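Local atomic coordinates of Acarbose/maltose binding protein GacH (Streptomyces glaucescens, PDB entry 3K01), a protein that binds acarbose as the extracellular solute receptor of an ABC transporter, and probably recognises maltose-type sugars too. Residues D202-D205 with T210-V213; A233-A238 with S251-M256; W262-V267 with G277-A282; V364-I369 with A374-I379. All blocks are in the same frame, centred on the assembly; numbering follows the deposited sequence. Where two conformers were deposited one is given.

Contact 1: D202-D205 with T210-V213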
loop_
_atom_site.group_PDB
_atom_site.type_symbol
_atom_site.label_atom_id
_atom_site.label_comp_id
_atom_site.label_asym_id
_atom_site.label_seq_id
_atom_site.Cartn_x
_atom_site.Cartn_y
_atom_site.Cartn_z
ATOM N N ASP A 202 -9.393 3.544 -13.467
ATOM C CA ASP A 202 -7.975 3.408 -13.164
ATOM C C ASP A 202 -7.250 4.613 -13.733
ATOM O O ASP A 202 -7.829 5.404 -14.498
ATOM C CB ASP A 202 -7.385 2.118 -13.743
ATOM C CG ASP A 202 -6.288 1.532 -12.873
ATOM O OD1 ASP A 202 -5.603 2.268 -12.136
ATOM O OD2 ASP A 202 -6.077 0.300 -12.993
ATOM N N LEU A 203 -5.977 4.748 -13.378
ATOM C CA LEU A 203 -5.211 5.940 -13.681
ATOM C C LEU A 203 -4.769 5.973 -15.140
ATOM O O LEU A 203 -5.046 6.932 -15.877
ATOM C CB LEU A 203 -4.004 6.031 -12.728
ATOM C CG LEU A 203 -4.378 6.049 -11.241
ATOM C CD1 LEU A 203 -3.106 6.106 -10.381
ATOM C CD2 LEU A 203 -5.316 7.203 -10.899
ATOM N N VAL A 204 -4.101 4.904 -15.569
ATOM C CA VAL A 204 -3.619 4.781 -16.941
ATOM C C VAL A 204 -3.718 3.347 -17.401
ATOM O O VAL A 204 -3.802 2.409 -16.590
ATOM C CB VAL A 204 -2.145 5.244 -17.108
ATOM C CG1 VAL A 204 -1.974 6.670 -16.725
ATOM C CG2 VAL A 204 -1.189 4.336 -16.308
ATOM N N ASP A 205 -3.719 3.192 -18.719
ATOM C CA ASP A 205 -3.563 1.892 -19.355
ATOM C C ASP A 205 -2.120 1.858 -19.892
ATOM O O ASP A 205 -1.825 2.433 -20.937
ATOM C CB ASP A 205 -4.608 1.763 -20.469
ATOM C CG ASP A 205 -4.583 0.409 -21.165
ATOM O OD1 ASP A 205 -3.607 -0.351 -21.006
ATOM O OD2 ASP A 205 -5.562 0.132 -21.886
ATOM N N THR A 210 -2.297 4.870 -22.627
ATOM C CA THR A 210 -3.473 5.739 -22.672
ATOM C C THR A 210 -3.819 6.203 -21.252
ATOM O O THR A 210 -3.855 5.374 -20.342
ATOM C CB THR A 210 -4.673 4.995 -23.300
ATOM O OG1 THR A 210 -4.302 4.516 -24.602
ATOM C CG2 THR A 210 -5.895 5.916 -23.412
ATOM N N VAL A 211 -4.054 7.499 -21.085
ATOM C CA VAL A 211 -4.549 8.038 -19.823
ATOM C C VAL A 211 -6.038 7.682 -19.705
ATOM O O VAL A 211 -6.825 7.905 -20.635
ATOM C CB VAL A 211 -4.334 9.546 -19.792
ATOM C CG1 VAL A 211 -5.094 10.194 -18.627
ATOM C CG2 VAL A 211 -2.857 9.835 -19.680
ATOM N N THR A 212 -6.426 7.115 -18.570
ATOM C CA THR A 212 -7.810 6.686 -18.372
ATOM C C THR A 212 -8.501 7.367 -17.179
ATOM O O THR A 212 -9.710 7.179 -16.993
ATOM C CB THR A 212 -7.938 5.155 -18.222
ATOM O OG1 THR A 212 -7.087 4.732 -17.159
ATOM C CG2 THR A 212 -7.533 4.408 -19.505
ATOM N N VAL A 213 -7.772 8.159 -16.398
ATOM C CA VAL A 213 -8.343 8.794 -15.201
ATOM C C VAL A 213 -9.491 9.748 -15.512
ATOM O O VAL A 213 -10.327 10.032 -14.636
ATOM C CB VAL A 213 -7.256 9.522 -14.398
ATOM C CG1 VAL A 213 -6.860 10.841 -15.051
ATOM C CG2 VAL A 213 -7.669 9.734 -12.934
HETATM O O HOH W 1 -10.863 5.523 -15.069
HETATM O O HOH W 2 -6.898 1.832 -17.304
#
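Thr212 leans across to the other arm through its hydroxyl: OG1 donates to Asp202 O at 2.8 Å, reaching that carbonyl from well above its plane. A chi1 of 55° aims the hydroxyl at this acceptor, and a water also donates to OG1. The same residue sends its CG2 methyl alongside Asp205 CB, 4.1 Å away. Next to Asp202, the oxygen of Leu203 accepts Thr212 N at 3.0 Å and, weakly, Val213 N. Leu203 and Val213 meet at their branch ends, CD2 to CG2 4.0 Å, on skewed axes, and both also touch Tyr404 of helix 393-407. Val204 and Val211 form a non-hydrogen-bonded pair with their methyls, CG1 of Val204 and CG2 of Val211, loosely apposed at 4.4 Å. Asp205 and Thr210, the hydrogen-bonded pair, project from the opposite face; Asp205 N reaches Thr210 O at 2.7 Å, almost straight at 174°, and Thr210 N returns a bond to Asp205 O. Their side chains both turn to Asn208, Asp205 OD1 taking its N-H and Thr210 OG1 bonding its carbonyl oxygen, which ties the turn to the last pair of a short antiparallel beta hairpin.

Contact 2: A233-A238 with S251-M256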
loop_
_atom_site.group_PDB
_atom_site.type_symbol
_atom_site.label_atom_id
_atom_site.label_comp_id
_atom_site.label_asym_id
_atom_site.label_seq_id
_atom_site.Cartn_x
_atom_site.Cartn_y
_atom_site.Cartn_z
ATOM N N ALA A 233 -23.684 11.696 4.528
ATOM C CA ALA A 233 -23.173 10.373 4.878
ATOM C C ALA A 233 -21.763 10.454 5.443
ATOM O O ALA A 233 -21.362 9.595 6.226
ATOM C CB ALA A 233 -23.188 9.464 3.685
ATOM N N ALA A 234 -21.011 11.459 5.006
ATOM C CA ALA A 234 -19.602 11.592 5.368
ATOM C C ALA A 234 -19.276 13.008 5.720
ATOM O O ALA A 234 -19.952 13.954 5.268
ATOM C CB ALA A 234 -18.697 11.160 4.228
ATOM N N ILE A 235 -18.212 13.163 6.504
ATOM C CA ILE A 235 -17.605 14.468 6.726
ATOM C C ILE A 235 -16.135 14.397 6.281
ATOM O O ILE A 235 -15.561 13.321 6.128
ATOM C CB ILE A 235 -17.688 14.921 8.203
ATOM C CG1 ILE A 235 -17.132 13.841 9.143
ATOM C CG2 ILE A 235 -19.128 15.315 8.552
ATOM C CD1 ILE A 235 -16.977 14.304 10.599
ATOM N N THR A 236 -15.530 15.561 6.092
ATOM C CA THR A 236 -14.158 15.635 5.619
ATOM C C THR A 236 -13.526 16.944 6.075
ATOM O O THR A 236 -14.191 17.783 6.714
ATOM C CB THR A 236 -14.098 15.491 4.077
ATOM O OG1 THR A 236 -12.739 15.297 3.696
ATOM C CG2 THR A 236 -14.657 16.730 3.380
ATOM N N ASP A 237 -12.232 17.099 5.787
ATOM C CA ASP A 237 -11.492 18.314 6.153
ATOM C C ASP A 237 -10.453 18.560 5.079
ATOM O O ASP A 237 -9.836 17.625 4.579
ATOM C CB ASP A 237 -10.782 18.165 7.510
ATOM C CG ASP A 237 -11.738 18.078 8.663
ATOM O OD1 ASP A 237 -12.227 19.125 9.130
ATOM O OD2 ASP A 237 -11.991 16.937 9.109
ATOM N N ALA A 238 -10.196 19.834 4.789
ATOM C CA ALA A 238 -9.190 20.187 3.790
ATOM C C ALA A 238 -7.777 20.159 4.319
ATOM O O ALA A 238 -6.810 20.144 3.565
ATOM C CB ALA A 238 -9.496 21.566 3.229
ATOM N N SER A 251 -13.241 8.799 18.579
ATOM C CA SER A 251 -14.233 9.397 19.465
ATOM C C SER A 251 -15.669 8.996 19.141
ATOM O O SER A 251 -16.575 9.278 19.927
ATOM C CB SER A 251 -14.152 10.917 19.387
ATOM O OG SER A 251 -14.587 11.373 18.117
ATOM N N GLY A 252 -15.918 8.363 17.997
ATOM C CA GLY A 252 -17.288 8.044 17.617
ATOM C C GLY A 252 -18.047 9.179 16.968
ATOM O O GLY A 252 -19.250 9.060 16.736
ATOM N N LYS A 253 -17.375 10.270 16.618
ATOM C CA LYS A 253 -18.005 11.282 15.782
ATOM C C LYS A 253 -18.449 10.665 14.442
ATOM O O LYS A 253 -19.470 11.044 13.862
ATOM C CB LYS A 253 -17.037 12.433 15.553
ATOM C CG LYS A 253 -17.644 13.580 14.790
ATOM C CD LYS A 253 -16.659 14.728 14.705
ATOM C CE LYS A 253 -17.321 15.921 14.041
ATOM N NZ LYS A 253 -16.424 17.099 13.983
ATOM N N VAL A 254 -17.645 9.724 13.943
ATOM C CA VAL A 254 -18.074 8.885 12.817
ATOM C C VAL A 254 -18.052 7.416 13.238
ATOM O O VAL A 254 -17.325 7.050 14.180
ATOM C CB VAL A 254 -17.179 9.050 11.553
ATOM C CG1 VAL A 254 -17.215 10.488 11.084
ATOM C CG2 VAL A 254 -15.751 8.614 11.818
ATOM N N ALA A 255 -18.786 6.594 12.496
ATOM C CA ALA A 255 -18.801 5.163 12.746
ATOM C C ALA A 255 -17.824 4.369 11.893
ATOM O O ALA A 255 -17.561 3.185 12.182
ATOM C CB ALA A 255 -20.203 4.622 12.530
ATOM N N MET A 256 -17.319 4.988 10.821
ATOM C CA MET A 256 -16.495 4.300 9.810
ATOM C C MET A 256 -15.432 5.222 9.294
ATOM O O MET A 256 -15.637 6.429 9.233
ATOM C CB MET A 256 -17.373 3.855 8.635
ATOM C CG MET A 256 -18.429 2.830 9.037
ATOM S SD MET A 256 -19.480 2.261 7.682
ATOM C CE MET A 256 -20.661 3.636 7.626
#
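Ile235 and Val254 both touch Tyr183, the aromatic group beside this contact, but where the two segments themselves meet no flat group takes part and aliphatic branches do all the touching. Ile235 supplies the longer arm. A chi1 of 53° swings its CG1 over its own backbone, and an extended chi2 carries CD1 out to Val254 and Lys253. That terminal methyl is received twice, by Val254 CG1 at 3.9 Å and by Lys253 CE at 3.8 Å, while CG1 of Ile235 also rests 3.9 Å from Val254 CG1. The isoleucine and valine branches are skewed against each other. Lys253 instead passes at about a right angle to Ile235, fully extended, so that its methylenes bear on the methyl and its amino group continues beyond. NZ of Lys253 stays 6.6 Å from Asp237 OD2, too far for a contact, although the opposite charges may attract; that carboxylate oxygen is hydrogen-bonded to Tyr183 OH. Just before Lys253, Gly252 takes up positive phi and ends helix 241-251 in a Schellman motif, turning the chain into strand 254-259. Strand 180-183 runs parallel to both strand 234-235 and strand 254-259 and lies between them. The contact therefore spans a beta-alpha-beta crossover, with helix 241-251 as the connection over an intervening strand, characteristic of the alpha/beta lobes of solute-binding proteins.

Contact 3: W262-V267 with G277-A282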
loop_
_atom_site.group_PDB
_atom_site.type_symbol
_atom_site.label_atom_id
_atom_site.label_comp_id
_atom_site.label_asym_id
_atom_site.label_seq_id
_atom_site.Cartn_x
_atom_site.Cartn_y
_atom_site.Cartn_z
ATOM N N TRP A 262 -1.369 0.495 9.504
ATOM C CA TRP A 262 -0.613 1.454 10.296
ATOM C C TRP A 262 -1.490 2.224 11.288
ATOM O O TRP A 262 -0.963 2.885 12.190
ATOM C CB TRP A 262 0.125 2.456 9.375
ATOM C CG TRP A 262 -0.796 3.109 8.423
ATOM C CD1 TRP A 262 -1.578 4.204 8.666
ATOM C CD2 TRP A 262 -1.083 2.702 7.082
ATOM N NE1 TRP A 262 -2.338 4.503 7.560
ATOM C CE2 TRP A 262 -2.041 3.599 6.568
ATOM C CE3 TRP A 262 -0.622 1.668 6.262
ATOM C CZ2 TRP A 262 -2.560 3.491 5.264
ATOM C CZ3 TRP A 262 -1.129 1.569 4.944
ATOM C CH2 TRP A 262 -2.102 2.466 4.472
ATOM N N ALA A 263 -2.810 2.167 11.130
ATOM C CA ALA A 263 -3.747 2.884 12.023
ATOM C C ALA A 263 -4.239 2.081 13.219
ATOM O O ALA A 263 -4.878 2.641 14.115
ATOM C CB ALA A 263 -4.942 3.389 11.247
ATOM N N ILE A 264 -4.057 0.764 13.185
ATOM C CA ILE A 264 -4.682 -0.135 14.168
ATOM C C ILE A 264 -4.295 0.190 15.608
ATOM O O ILE A 264 -5.172 0.281 16.463
ATOM C CB ILE A 264 -4.387 -1.605 13.808
ATOM C CG1 ILE A 264 -5.122 -2.011 12.512
ATOM C CG2 ILE A 264 -4.753 -2.530 14.970
ATOM C CD1 ILE A 264 -6.611 -2.167 12.639
ATOM N N GLU A 265 -3.015 0.360 15.877
ATOM C CA GLU A 265 -2.625 0.616 17.260
ATOM C C GLU A 265 -3.186 1.943 17.764
ATOM O O GLU A 265 -3.666 2.032 18.904
ATOM C CB GLU A 265 -1.108 0.513 17.432
ATOM C CG GLU A 265 -0.627 -0.936 17.296
ATOM C CD GLU A 265 -1.285 -1.875 18.303
ATOM O OE1 GLU A 265 -1.252 -1.554 19.508
ATOM O OE2 GLU A 265 -1.862 -2.918 17.906
ATOM N N ASP A 266 -3.163 2.977 16.927
ATOM C CA ASP A 266 -3.740 4.241 17.337
ATOM C C ASP A 266 -5.241 4.101 17.623
ATOM O O ASP A 266 -5.756 4.667 18.597
ATOM C CB ASP A 266 -3.465 5.314 16.274
ATOM C CG ASP A 266 -3.913 6.700 16.712
ATOM O OD1 ASP A 266 -3.666 7.103 17.866
ATOM O OD2 ASP A 266 -4.541 7.405 15.899
ATOM N N VAL A 267 -5.955 3.353 16.787
ATOM C CA VAL A 267 -7.392 3.176 17.002
ATOM C C VAL A 267 -7.628 2.511 18.352
ATOM O O VAL A 267 -8.540 2.876 19.101
ATOM C CB VAL A 267 -8.056 2.361 15.859
ATOM C CG1 VAL A 267 -9.449 1.874 16.291
ATOM C CG2 VAL A 267 -8.090 3.213 14.585
ATOM N N GLY A 277 -12.274 -5.545 20.723
ATOM C CA GLY A 277 -13.372 -6.269 20.107
ATOM C C GLY A 277 -14.482 -5.371 19.570
ATOM O O GLY A 277 -15.418 -5.861 18.943
ATOM N N ASN A 278 -14.378 -4.056 19.785
ATOM C CA ASN A 278 -15.296 -3.116 19.166
ATOM C C ASN A 278 -14.862 -2.665 17.772
ATOM O O ASN A 278 -15.599 -1.943 17.113
ATOM C CB ASN A 278 -15.518 -1.903 20.049
ATOM C CG ASN A 278 -16.739 -1.124 19.614
ATOM O OD1 ASN A 278 -17.764 -1.704 19.280
ATOM N ND2 ASN A 278 -16.630 0.205 19.598
ATOM N N LEU A 279 -13.672 -3.057 17.336
ATOM C CA LEU A 279 -13.180 -2.675 16.017
ATOM C C LEU A 279 -13.420 -3.768 15.008
ATOM O O LEU A 279 -13.029 -4.907 15.223
ATOM C CB LEU A 279 -11.690 -2.366 16.080
ATOM C CG LEU A 279 -11.067 -2.001 14.715
ATOM C CD1 LEU A 279 -11.706 -0.744 14.102
ATOM C CD2 LEU A 279 -9.571 -1.841 14.868
ATOM N N GLY A 280 -14.056 -3.406 13.901
ATOM C CA GLY A 280 -14.143 -4.300 12.762
ATOM C C GLY A 280 -13.406 -3.698 11.590
ATOM O O GLY A 280 -13.281 -2.457 11.472
ATOM N N VAL A 281 -12.930 -4.573 10.711
ATOM C CA VAL A 281 -12.280 -4.152 9.467
ATOM C C VAL A 281 -12.835 -4.991 8.338
ATOM O O VAL A 281 -12.929 -6.223 8.463
ATOM C CB VAL A 281 -10.744 -4.288 9.554
ATOM C CG1 VAL A 281 -10.095 -3.847 8.269
ATOM C CG2 VAL A 281 -10.190 -3.445 10.707
ATOM N N ALA A 282 -13.207 -4.322 7.247
ATOM C CA ALA A 282 -13.792 -4.965 6.072
ATOM C C ALA A 282 -13.103 -4.402 4.817
ATOM O O ALA A 282 -12.417 -3.404 4.880
ATOM C CB ALA A 282 -15.284 -4.691 6.019
#
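Leu279 points from its strand at the helix, into the angle between Ile264 and Val267. Its CB is still 4.8 Å from Val267 CG1, and the side chain closes the gap stepwise: a chi1 of 178° extends it toward the helix, with CG still 4.5 Å from Val267 CG1, which leaves the close contacts to the two methyls at the fork. CD1 reaches Val267 CG1 at 4.1 Å, whereas CD2 lies 4.0 Å from that same methyl and also meets Ile264 CD1 at 3.7 Å, so this one methyl bridges two residues spaced one helical turn apart. Leu279 crosses Val267 at about a right angle and lies askew to Ile264. This is a helix laid against a sheet, as in the alpha/beta lobes of bacterial solute-binding proteins: strand 279-283 pairs antiparallel with the long strand 132-148, and helix 264-268 covers the side toward which Leu279 and Val281 project. Val281, two residues along the strand, adds a looser touch, its CG2 lying 4.3 Å from Ile264 CD1. The bent isoleucine makes both contacts with that one terminal methyl. Phe146 of strand 132-148 touches Leu279 and Ile264, Phe249 of helix 241-251 touches Leu279 and Val267, and Phe355 of helix 351-360 touches Ile264 and Val281. Just before the strand begins, the Asn278 side chain is hydrogen-bonded to Glu150 N and Arg272 O.

Contact 4: V364-I369 with A374-I379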
loop_
_atom_site.group_PDB
_atom_site.type_symbol
_atom_site.label_atom_id
_atom_site.label_comp_id
_atom_site.label_asym_id
_atom_site.label_seq_id
_atom_site.Cartn_x
_atom_site.Cartn_y
_atom_site.Cartn_z
ATOM N N VAL A 364 -5.677 -3.455 -5.773
ATOM C CA VAL A 364 -5.557 -3.175 -7.201
ATOM C C VAL A 364 -4.140 -2.694 -7.432
ATOM O O VAL A 364 -3.639 -1.856 -6.701
ATOM C CB VAL A 364 -6.582 -2.072 -7.632
ATOM C CG1 VAL A 364 -6.371 -1.652 -9.102
ATOM C CG2 VAL A 364 -8.001 -2.551 -7.417
ATOM N N GLU A 365 -3.512 -3.214 -8.487
ATOM C CA GLU A 365 -2.156 -2.838 -8.792
ATOM C C GLU A 365 -2.028 -1.353 -9.098
ATOM O O GLU A 365 -2.940 -0.751 -9.685
ATOM C CB GLU A 365 -1.686 -3.602 -10.025
ATOM C CG GLU A 365 -1.521 -5.105 -9.826
ATOM C CD GLU A 365 -1.128 -5.832 -11.103
ATOM O OE1 GLU A 365 -0.428 -5.233 -11.935
ATOM O OE2 GLU A 365 -1.513 -7.020 -11.262
ATOM N N ARG A 366 -0.900 -0.780 -8.732
ATOM C CA ARG A 366 -0.509 0.542 -9.225
ATOM C C ARG A 366 -0.138 0.420 -10.703
ATOM O O ARG A 366 0.141 -0.676 -11.184
ATOM C CB ARG A 366 0.772 1.011 -8.528
ATOM C CG ARG A 366 0.751 0.995 -7.036
ATOM C CD ARG A 366 0.102 2.214 -6.412
ATOM N NE ARG A 366 0.350 2.137 -4.983
ATOM C CZ ARG A 366 1.252 2.822 -4.282
ATOM N NH1 ARG A 366 1.976 3.818 -4.804
ATOM N NH2 ARG A 366 1.333 2.581 -2.982
ATOM N N PRO A 367 -0.071 1.562 -11.418
ATOM C CA PRO A 367 0.627 1.522 -12.695
ATOM C C PRO A 367 2.126 1.429 -12.400
ATOM O O PRO A 367 2.689 2.265 -11.697
ATOM C CB PRO A 367 0.264 2.869 -13.357
ATOM C CG PRO A 367 -0.124 3.743 -12.245
ATOM C CD PRO A 367 -0.587 2.906 -11.081
ATOM N N TRP A 368 2.769 0.414 -12.975
ATOM C CA TRP A 368 4.153 0.123 -12.626
ATOM C C TRP A 368 5.103 0.877 -13.545
ATOM O O TRP A 368 5.863 0.286 -14.326
ATOM C CB TRP A 368 4.404 -1.387 -12.655
ATOM C CG TRP A 368 3.445 -2.146 -11.795
ATOM C CD1 TRP A 368 2.568 -3.098 -12.219
ATOM C CD2 TRP A 368 3.241 -1.999 -10.374
ATOM N NE1 TRP A 368 1.831 -3.571 -11.149
ATOM C CE2 TRP A 368 2.229 -2.927 -10.014
ATOM C CE3 TRP A 368 3.814 -1.205 -9.382
ATOM C CZ2 TRP A 368 1.760 -3.054 -8.715
ATOM C CZ3 TRP A 368 3.360 -1.345 -8.085
ATOM C CH2 TRP A 368 2.334 -2.279 -7.766
ATOM N N ILE A 369 5.039 2.198 -13.443
ATOM C CA ILE A 369 5.754 3.095 -14.363
ATOM C C ILE A 369 6.628 4.052 -13.564
ATOM O O ILE A 369 6.410 4.262 -12.362
ATOM C CB ILE A 369 4.786 3.857 -15.305
ATOM C CG1 ILE A 369 3.863 4.796 -14.514
ATOM C CG2 ILE A 369 3.969 2.877 -16.143
ATOM C CD1 ILE A 369 2.995 5.680 -15.422
ATOM N N ALA A 374 4.211 10.381 -9.231
ATOM C CA ALA A 374 3.865 11.700 -9.733
ATOM C C ALA A 374 2.371 11.781 -10.081
ATOM O O ALA A 374 1.819 12.866 -10.213
ATOM C CB ALA A 374 4.718 12.024 -10.968
ATOM N N LEU A 375 1.711 10.642 -10.223
ATOM C CA LEU A 375 0.283 10.624 -10.563
ATOM C C LEU A 375 -0.601 11.040 -9.382
ATOM O O LEU A 375 -1.786 11.327 -9.591
ATOM C CB LEU A 375 -0.149 9.235 -11.052
ATOM C CG LEU A 375 0.608 8.737 -12.276
ATOM C CD1 LEU A 375 0.045 7.385 -12.684
ATOM C CD2 LEU A 375 0.538 9.733 -13.440
ATOM N N PHE A 376 -0.050 11.081 -8.166
ATOM C CA PHE A 376 -0.871 11.392 -6.994
ATOM C C PHE A 376 -1.170 12.873 -6.846
ATOM O O PHE A 376 -2.276 13.237 -6.449
ATOM C CB PHE A 376 -0.204 10.838 -5.726
ATOM C CG PHE A 376 -0.352 9.352 -5.586
ATOM C CD1 PHE A 376 -1.576 8.798 -5.235
ATOM C CD2 PHE A 376 0.736 8.524 -5.809
ATOM C CE1 PHE A 376 -1.724 7.420 -5.098
ATOM C CE2 PHE A 376 0.604 7.138 -5.693
ATOM C CZ PHE A 376 -0.622 6.588 -5.335
ATOM N N GLU A 377 -0.219 13.747 -7.159
ATOM C CA GLU A 377 -0.432 15.161 -6.906
ATOM C C GLU A 377 -1.634 15.757 -7.665
ATOM O O GLU A 377 -2.400 16.504 -7.072
ATOM C CB GLU A 377 0.861 15.967 -7.113
ATOM C CG GLU A 377 0.642 17.463 -6.993
ATOM C CD GLU A 377 0.400 17.926 -5.556
ATOM O OE1 GLU A 377 0.285 17.124 -4.617
ATOM O OE2 GLU A 377 0.307 19.144 -5.345
ATOM N N PRO A 378 -1.823 15.427 -8.954
ATOM C CA PRO A 378 -3.007 15.966 -9.626
ATOM C C PRO A 378 -4.308 15.519 -8.982
ATOM O O PRO A 378 -5.250 16.303 -8.867
ATOM C CB PRO A 378 -2.872 15.470 -11.068
ATOM C CG PRO A 378 -1.361 15.287 -11.237
ATOM C CD PRO A 378 -0.944 14.697 -9.897
ATOM N N ILE A 379 -4.366 14.272 -8.522
ATOM C CA ILE A 379 -5.540 13.812 -7.791
ATOM C C ILE A 379 -5.718 14.605 -6.503
ATOM O O ILE A 379 -6.836 14.998 -6.168
ATOM C CB ILE A 379 -5.429 12.326 -7.459
ATOM C CG1 ILE A 379 -5.447 11.494 -8.732
ATOM C CG2 ILE A 379 -6.542 11.881 -6.473
ATOM C CD1 ILE A 379 -5.201 9.996 -8.479
#
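Leu375 is the first residue of 374-379 to touch the loop, and its CD1 methyl slides past the ring of Pro367, 3.7 Å from CG, the two side chains running in opposite directions. Ile369 CD1 is a looser neighbour of the same methyl at 4.4 Å. The backbone oxygen of Leu375 is bonded to Tyr404 OH of helix 393-407. Phe376 follows and meets a charge instead: Arg366 NH1 lies at the edge of its ring, near the ring plane, 3.7 Å from CE2 and 3.8 Å from CZ. Because NH1 lies at the rim, the cation is not stacked on the aromatic face; the two planes are nearly perpendicular, 87° apart. Arg366 is brought there by a bend at chi2 (-83°), and its NE is anchored on Gln295 O, which should help to hold the guanidinium in place. Further on, Pro378 and Ile379 turn to helix 393-407, both touching Tyr404. Within the loop, Trp368 NE1 donates to Glu365 OE1 at 2.9 Å, and Trp368 is the centre of an inverse gamma turn. A strand-to-helix connection results, in which the loop after strand 363-364 packs against the 3-10 segment 374-375 and the start of helix 376-387.

From the N terminus the contacts follow in series; none nests in or crosses another. Contact 1 closes a tight hairpin, leaving four residues between its segments. Contact 2 closes a longer loop around helix 241-251, and the chain runs on through strand 254-259 into contact 3, about 7 Å away at the nearest atoms, which closes a nine-residue connection between helix 264-268 and strand 279-283; both reach the same mixed sheet. Contact 4 again spans a four-residue gap. It returns to the hairpin: its centre is about 9 Å from that of contact 1, and Val204 packs on Pro367 while Leu203 packs on Ile379. Contacts 1 and 4 thus form one cluster, across the chain's centre from contact 3.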